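Local coordinates for ThiJ/PfpI family protein (Pseudomonas syringae pv. tomato, PDB 3EWN) that is of unknown function but carries the DJ-1/PfpI fold of the class I glutamine amidotransferase-like superfamily, at residues 80-83 with 84-87; 134-138 with 139-143; 216-219 with 220-224. All blocks are in the same frame, centred on the assembly; numbering follows the deposited sequence.

Interaction 1. Residues 80-83 with 84-87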
loop_
_atom_site.group_PDB
_atom_site.type_symbol
_atom_site.label_atom_id
_atom_site.label_comp_id
_atom_site.label_asym_id
_atom_site.label_seq_id
_atom_site.Cartn_x
_atom_site.Cartn_y
_atom_site.Cartn_z
ATOM N N THR A 80 -8.951 22.610 9.202
ATOM C CA THR A 80 -9.879 22.503 8.081
ATOM C C THR A 80 -10.560 21.140 7.955
ATOM O O THR A 80 -11.441 20.955 7.116
ATOM C CB THR A 80 -9.187 22.848 6.741
ATOM O OG1 THR A 80 -8.110 21.935 6.498
ATOM C CG2 THR A 80 -8.643 24.277 6.781
ATOM N N CYS A 81 -10.154 20.183 8.780
ATOM C CA CYS A 81 -10.776 18.864 8.740
ATOM C C CYS A 81 -12.190 18.980 9.309
ATOM O O CYS A 81 -12.394 19.629 10.333
ATOM C CB CYS A 81 -9.973 17.871 9.581
ATOM S SG CYS A 81 -10.679 16.207 9.653
ATOM N N PRO A 82 -13.185 18.367 8.647
ATOM C CA PRO A 82 -14.566 18.434 9.143
ATOM C C PRO A 82 -14.674 18.040 10.618
ATOM O O PRO A 82 -13.891 17.223 11.111
ATOM C CB PRO A 82 -15.301 17.459 8.231
ATOM C CG PRO A 82 -14.599 17.655 6.921
ATOM C CD PRO A 82 -13.132 17.705 7.330
ATOM N N ARG A 83 -15.647 18.623 11.314
ATOM C CA ARG A 83 -15.867 18.345 12.732
ATOM C C ARG A 83 -16.478 16.970 12.995
ATOM O O ARG A 83 -16.077 16.279 13.931
ATOM C CB ARG A 83 -16.775 19.418 13.336
ATOM C CG ARG A 83 -16.139 20.795 13.444
ATOM C CD ARG A 83 -15.553 21.016 14.824
ATOM N NE ARG A 83 -16.581 20.919 15.858
ATOM C CZ ARG A 83 -16.335 20.917 17.165
ATOM N NH1 ARG A 83 -15.087 21.008 17.609
ATOM N NH2 ARG A 83 -17.337 20.818 18.028
ATOM N N ASP A 84 -17.464 16.592 12.187
ATOM C CA ASP A 84 -18.127 15.299 12.342
ATOM C C ASP A 84 -17.711 14.375 11.203
ATOM O O ASP A 84 -17.933 14.681 10.034
ATOM C CB ASP A 84 -19.647 15.476 12.348
ATOM C CG ASP A 84 -20.122 16.413 13.445
ATOM O OD1 ASP A 84 -19.333 16.727 14.361
ATOM O OD2 ASP A 84 -21.296 16.832 13.395
ATOM N N LEU A 85 -17.117 13.239 11.555
ATOM C CA LEU A 85 -16.630 12.280 10.569
ATOM C C LEU A 85 -17.284 10.909 10.646
ATOM O O LEU A 85 -17.789 10.506 11.692
ATOM C CB LEU A 85 -15.123 12.093 10.756
ATOM C CG LEU A 85 -14.253 13.348 10.678
ATOM C CD1 LEU A 85 -12.907 13.082 11.345
ATOM C CD2 LEU A 85 -14.077 13.756 9.226
ATOM N N THR A 86 -17.263 10.193 9.524
ATOM C CA THR A 86 -17.796 8.840 9.488
ATOM C C THR A 86 -16.673 7.972 10.041
ATOM O O THR A 86 -16.901 7.056 10.835
ATOM C CB THR A 86 -18.096 8.388 8.049
ATOM O OG1 THR A 86 -18.973 9.335 7.429
ATOM C CG2 THR A 86 -18.746 7.011 8.047
ATOM N N VAL A 87 -15.449 8.284 9.621
ATOM C CA VAL A 87 -14.276 7.540 10.064
ATOM C C VAL A 87 -13.068 8.413 10.385
ATOM O O VAL A 87 -12.725 9.318 9.629
ATOM C CB VAL A 87 -13.819 6.521 8.996
ATOM C CG1 VAL A 87 -12.590 5.765 9.497
ATOM C CG2 VAL A 87 -14.945 5.556 8.670
HETATM O O HOH W 1 -15.697 13.417 14.102
#
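Asp84 folds its carboxylate back on Arg83, and one residue later Leu85 reaches back to Pro82 and Cys81, a compact example of a loop that sorts polar and apolar side chains just before a strand begins. In Asp84 the CG stands anti to the carbonyl carbon, beside its own backbone N (chi1 -58°), which turns OD1 toward the preceding peptide, with Asp84 OD1 3.2 Å from Arg83 C. The same OD1 lies 3.3 Å from Arg83 O, two acceptors side by side, an approach probably eased by Arg116, which makes a salt bridge with Asp84 OD1 and a hydrogen bond to Arg83 O. Arg83 meets Asp84 through its backbone and CB; its chain is bent at chi2 and chi3, and the guanidinium leads away without pairing with Asp84.

One water donates to Arg83 O at 2.9 Å and accepts from Leu85 N at 2.9 Å, so it bridges two backbone atoms that make no direct bond to each other.

On the apolar side the two methyls of Leu85 divide the work. Leu85 CD2 rests against CB of the Pro82 ring at 4.0 Å, while Leu85 CD1 meets Cys81 SG at 4.2 Å. The Leu85 chi1 of -57° also brings the branch point close to the Pro82 carbonyl oxygen, CG 3.9 Å from Pro82 O.

The loop connects strand 76-77 to strand 87-90 of the central sheet. Arg113, on helix 104-114, hydrogen-bonds to the carbonyls of Cys81 and Pro82, and Phe109 of that helix packs on Cys81. On the strand side, Ala27 of strand 25-29 touches both Cys81 and Leu85, while Tyr55 of strand 53-58 meets Pro82.

Interaction 2. Residues 134-138 with 139-143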
loop_
_atom_site.group_PDB
_atom_site.type_symbol
_atom_site.label_atom_id
_atom_site.label_comp_id
_atom_site.label_asym_id
_atom_site.label_seq_id
_atom_site.Cartn_x
_atom_site.Cartn_y
_atom_site.Cartn_z
ATOM N N GLY A 134 -6.647 9.215 24.272
ATOM C CA GLY A 134 -7.709 8.819 25.185
ATOM C C GLY A 134 -8.923 8.192 24.528
ATOM O O GLY A 134 -10.028 8.256 25.068
ATOM N N LEU A 135 -8.716 7.570 23.371
ATOM C CA LEU A 135 -9.799 6.946 22.618
ATOM C C LEU A 135 -9.947 5.438 22.791
ATOM O O LEU A 135 -10.801 4.831 22.149
ATOM C CB LEU A 135 -9.622 7.250 21.128
ATOM C CG LEU A 135 -10.212 8.537 20.543
ATOM C CD1 LEU A 135 -10.353 9.612 21.599
ATOM C CD2 LEU A 135 -9.343 8.993 19.391
ATOM N N LEU A 136 -9.129 4.827 23.644
ATOM C CA LEU A 136 -9.216 3.383 23.841
ATOM C C LEU A 136 -9.455 2.988 25.295
ATOM O O LEU A 136 -8.988 1.939 25.741
ATOM C CB LEU A 136 -7.939 2.701 23.334
ATOM C CG LEU A 136 -7.539 2.919 21.871
ATOM C CD1 LEU A 136 -6.182 2.265 21.624
ATOM C CD2 LEU A 136 -8.594 2.333 20.941
ATOM N N LYS A 137 -10.193 3.815 26.028
ATOM C CA LYS A 137 -10.471 3.537 27.434
ATOM C C LYS A 137 -11.440 2.370 27.565
ATOM O O LYS A 137 -12.641 2.516 27.325
ATOM C CB LYS A 137 -11.053 4.780 28.115
ATOM C CG LYS A 137 -10.116 5.976 28.133
ATOM C CD LYS A 137 -10.727 7.146 28.894
ATOM C CE LYS A 137 -9.861 8.387 28.777
ATOM N NZ LYS A 137 -8.456 8.113 29.185
ATOM N N GLY A 138 -10.907 1.211 27.937
ATOM C CA GLY A 138 -11.727 0.022 28.092
ATOM C C GLY A 138 -12.019 -0.702 26.788
ATOM O O GLY A 138 -12.828 -1.624 26.758
ATOM N N TYR A 139 -11.354 -0.292 25.711
ATOM C CA TYR A 139 -11.565 -0.900 24.397
ATOM C C TYR A 139 -10.508 -1.920 24.013
ATOM O O TYR A 139 -9.318 -1.712 24.252
ATOM C CB TYR A 139 -11.579 0.182 23.312
ATOM C CG TYR A 139 -12.808 1.049 23.318
ATOM C CD1 TYR A 139 -13.935 0.694 22.583
ATOM C CD2 TYR A 139 -12.857 2.210 24.092
ATOM C CE1 TYR A 139 -15.089 1.475 22.621
ATOM C CE2 TYR A 139 -13.993 2.990 24.137
ATOM C CZ TYR A 139 -15.106 2.621 23.403
ATOM O OH TYR A 139 -16.235 3.400 23.455
ATOM N N LYS A 140 -10.946 -3.025 23.417
ATOM C CA LYS A 140 -10.011 -4.033 22.941
ATOM C C LYS A 140 -9.403 -3.416 21.687
ATOM O O LYS A 140 -10.087 -2.718 20.936
ATOM C CB LYS A 140 -10.746 -5.328 22.568
ATOM C CG LYS A 140 -11.186 -6.159 23.749
ATOM C CD LYS A 140 -12.082 -7.311 23.305
ATOM C CE LYS A 140 -11.392 -8.227 22.309
ATOM N NZ LYS A 140 -12.321 -9.294 21.832
ATOM N N ALA A 141 -8.121 -3.661 21.464
ATOM C CA ALA A 141 -7.460 -3.113 20.292
ATOM C C ALA A 141 -6.160 -3.845 20.033
ATOM O O ALA A 141 -5.556 -4.403 20.949
ATOM C CB ALA A 141 -7.192 -1.622 20.489
ATOM N N THR A 142 -5.738 -3.850 18.774
ATOM C CA THR A 142 -4.497 -4.507 18.401
ATOM C C THR A 142 -3.511 -3.450 17.916
ATOM O O THR A 142 -3.800 -2.257 17.964
ATOM C CB THR A 142 -4.734 -5.575 17.304
ATOM O OG1 THR A 142 -3.506 -6.268 17.040
ATOM C CG2 THR A 142 -5.229 -4.934 16.021
ATOM N N SER A 143 -2.344 -3.884 17.463
ATOM C CA SER A 143 -1.325 -2.956 16.986
ATOM C C SER A 143 -0.224 -3.804 16.364
ATOM O O SER A 143 -0.402 -5.005 16.178
ATOM C CB SER A 143 -0.763 -2.164 18.169
ATOM O OG SER A 143 0.016 -1.060 17.741
#
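Tyr139 N donates to Leu136 O in a type II beta turn running from Leu136 to Tyr139, a textbook reversal of the chain. Tyr139 N to Leu136 O is long at 3.3 Å but straight at the hydrogen (170°). Gly138 turns with phi 82°, a region that favours glycine and that a type II turn asks for at its third position.

With CG anti to its carbonyl carbon (chi1 -72°), the Tyr139 ring folds back along the turn that its own backbone closes. One edge of the ring faces the peptide between Leu136 and Lys137, whose atoms Leu136 C and Lys137 N lie in the ring plane. Tyr139 CD2 comes within 3.3 Å of Lys137 O, which meets the ring obliquely. Leu136 lies to the inside: its CD1 touches CB of Ala141 at 4.2 Å, and its CD2 is 4.4 Å from CB of Tyr139. Arg167 and Arg169 add cation-pi contacts to the Tyr139 ring, and Arg169 also hydrogen-bonds to Leu135 O.

The whole is a helix-to-strand connection of an alpha/beta fold. A Schellman motif with Gly134 at positive phi ends helix 126-132, and the type II turn then directs the chain into strand 140-141, which pairs in parallel with strand 157-158.

Interaction 3. Residues 216-219 with 220-224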
loop_
_atom_site.group_PDB
_atom_site.type_symbol
_atom_site.label_atom_id
_atom_site.label_comp_id
_atom_site.label_asym_id
_atom_site.label_seq_id
_atom_site.Cartn_x
_atom_site.Cartn_y
_atom_site.Cartn_z
ATOM N N LYS A 216 4.243 -16.836 14.827
ATOM C CA LYS A 216 4.105 -18.282 14.990
ATOM C C LYS A 216 4.594 -19.157 13.832
ATOM O O LYS A 216 4.759 -20.366 14.001
ATOM C CB LYS A 216 2.649 -18.623 15.318
ATOM C CG LYS A 216 1.641 -18.052 14.335
ATOM C CD LYS A 216 0.246 -17.979 14.947
ATOM C CE LYS A 216 -0.294 -19.356 15.307
ATOM N NZ LYS A 216 -0.544 -20.198 14.103
ATOM N N THR A 217 4.834 -18.564 12.666
ATOM C CA THR A 217 5.307 -19.352 11.528
ATOM C C THR A 217 6.695 -18.943 11.053
ATOM O O THR A 217 7.343 -19.678 10.311
ATOM C CB THR A 217 4.345 -19.258 10.323
ATOM O OG1 THR A 217 4.294 -17.909 9.846
ATOM C CG2 THR A 217 2.952 -19.715 10.720
ATOM N N ALA A 218 7.147 -17.768 11.474
ATOM C CA ALA A 218 8.459 -17.278 11.077
ATOM C C ALA A 218 9.545 -18.129 11.723
ATOM O O ALA A 218 9.358 -18.656 12.821
ATOM C CB ALA A 218 8.619 -15.827 11.499
ATOM N N PRO A 219 10.690 -18.291 11.039
ATOM C CA PRO A 219 11.789 -19.089 11.592
ATOM C C PRO A 219 12.183 -18.494 12.936
ATOM O O PRO A 219 12.168 -17.278 13.100
ATOM C CB PRO A 219 12.894 -18.924 10.553
ATOM C CG PRO A 219 12.126 -18.743 9.270
ATOM C CD PRO A 219 11.009 -17.815 9.681
ATOM N N ALA A 220 12.530 -19.340 13.899
ATOM C CA ALA A 220 12.915 -18.847 15.215
ATOM C C ALA A 220 13.990 -17.762 15.144
ATOM O O ALA A 220 13.916 -16.764 15.859
ATOM C CB ALA A 220 13.393 -20.007 16.092
ATOM N N HIS A 221 14.986 -17.944 14.282
ATOM C CA HIS A 221 16.054 -16.959 14.172
ATOM C C HIS A 221 15.577 -15.623 13.608
ATOM O O HIS A 221 16.148 -14.574 13.910
ATOM C CB HIS A 221 17.223 -17.524 13.350
ATOM C CG HIS A 221 16.825 -18.124 12.038
ATOM N ND1 HIS A 221 16.845 -17.416 10.855
ATOM C CD2 HIS A 221 16.434 -19.380 11.717
ATOM C CE1 HIS A 221 16.484 -18.210 9.863
ATOM N NE2 HIS A 221 16.230 -19.407 10.360
ATOM N N VAL A 222 14.529 -15.654 12.792
ATOM C CA VAL A 222 13.988 -14.417 12.242
ATOM C C VAL A 222 13.216 -13.694 13.349
ATOM O O VAL A 222 13.330 -12.473 13.513
ATOM C CB VAL A 222 13.056 -14.704 11.042
ATOM C CG1 VAL A 222 12.301 -13.439 10.636
ATOM C CG2 VAL A 222 13.884 -15.199 9.872
ATOM N N ARG A 223 12.436 -14.450 14.114
ATOM C CA ARG A 223 11.669 -13.866 15.207
ATOM C C ARG A 223 12.619 -13.208 16.206
ATOM O O ARG A 223 12.441 -12.047 16.573
ATOM C CB ARG A 223 10.833 -14.943 15.910
ATOM C CG ARG A 223 10.100 -14.427 17.144
ATOM C CD ARG A 223 9.103 -15.430 17.702
ATOM N NE ARG A 223 9.694 -16.736 17.976
ATOM C CZ ARG A 223 9.742 -17.734 17.099
ATOM N NH1 ARG A 223 9.232 -17.576 15.883
ATOM N NH2 ARG A 223 10.288 -18.894 17.440
ATOM N N THR A 224 13.631 -13.961 16.630
ATOM C CA THR A 224 14.626 -13.478 17.586
ATOM C C THR A 224 15.322 -12.211 17.097
ATOM O O THR A 224 15.500 -11.254 17.856
ATOM C CB THR A 224 15.705 -14.556 17.845
ATOM O OG1 THR A 224 15.096 -15.706 18.444
ATOM C CG2 THR A 224 16.792 -14.020 18.768
#
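The imidazole of His221 carries Pro219 CB on one face, a CH-pi contact at the start of helix 220-229, where Pro219 is the N-cap residue. Pro219 CB lies 3.7 Å from the His221 ring centroid and 26° off the normal, displaced toward the rim, and is 3.4 Å from His221 NE2. His221 can fold back over the cap because its CG sits between its backbone N and carbonyl carbon (chi1 50°).

The second flat group, the guanidinium of Arg223, is approached at its edge by Ala218 O, close to the guanidinium plane; Pro219 O lies obliquely to it. The Arg223 chain is bent at chi3, which brings NH1 back toward the residues preceding the helix.

Pro219 offers no side-chain acceptor of the kind that Ser, Thr, Asp or Asn brings to an N-cap. Its carbonyl makes the first i to i+4 bond of the helix, Pro219 O receiving Arg223 N at 3.0 Å, and takes a weak, bent bond from Val222 N as well. The Pro219 and Val222 side chains run side by side in the same direction, Pro219 CD touching Val222 CG2 at 3.9 Å. Ala218 extends this apolar strip, its CB meeting CG1 of Val222.

The second subunit packs on this strip: Glu196 of that chain touches Pro219 and Val222, and Leu200 of that chain touches Ala218. The helix start is therefore part of the contact between subunits in the assembly. One step before the cap, Arg223 NH1 donates to Ala218 O at 3.2 Å with a bent N-H...O angle of 139°, from above the carbonyl plane.

Each interaction is partly buried and marks a place where loop meets regular structure, yet the chemistry changes with location. Interactions 1 and 2, whose centres lie about 20 Å apart, each bury leucine against the alpha/beta core and leave exposed residues outside. Interaction 1 leads into a strand of the central sheet through apolar packing and a water bridge; interaction 2 leads from a helix into a short strand of a separate two-stranded sheet through a direct turn bond and two glycines. Interaction 3 is peripheral, its centre about 26 Å from that of the chain, and faces the second subunit; it opens a helix with its first backbone bonds, a CH-pi contact and an arginine-to-carbonyl bond. Arginines from elsewhere serve the first two.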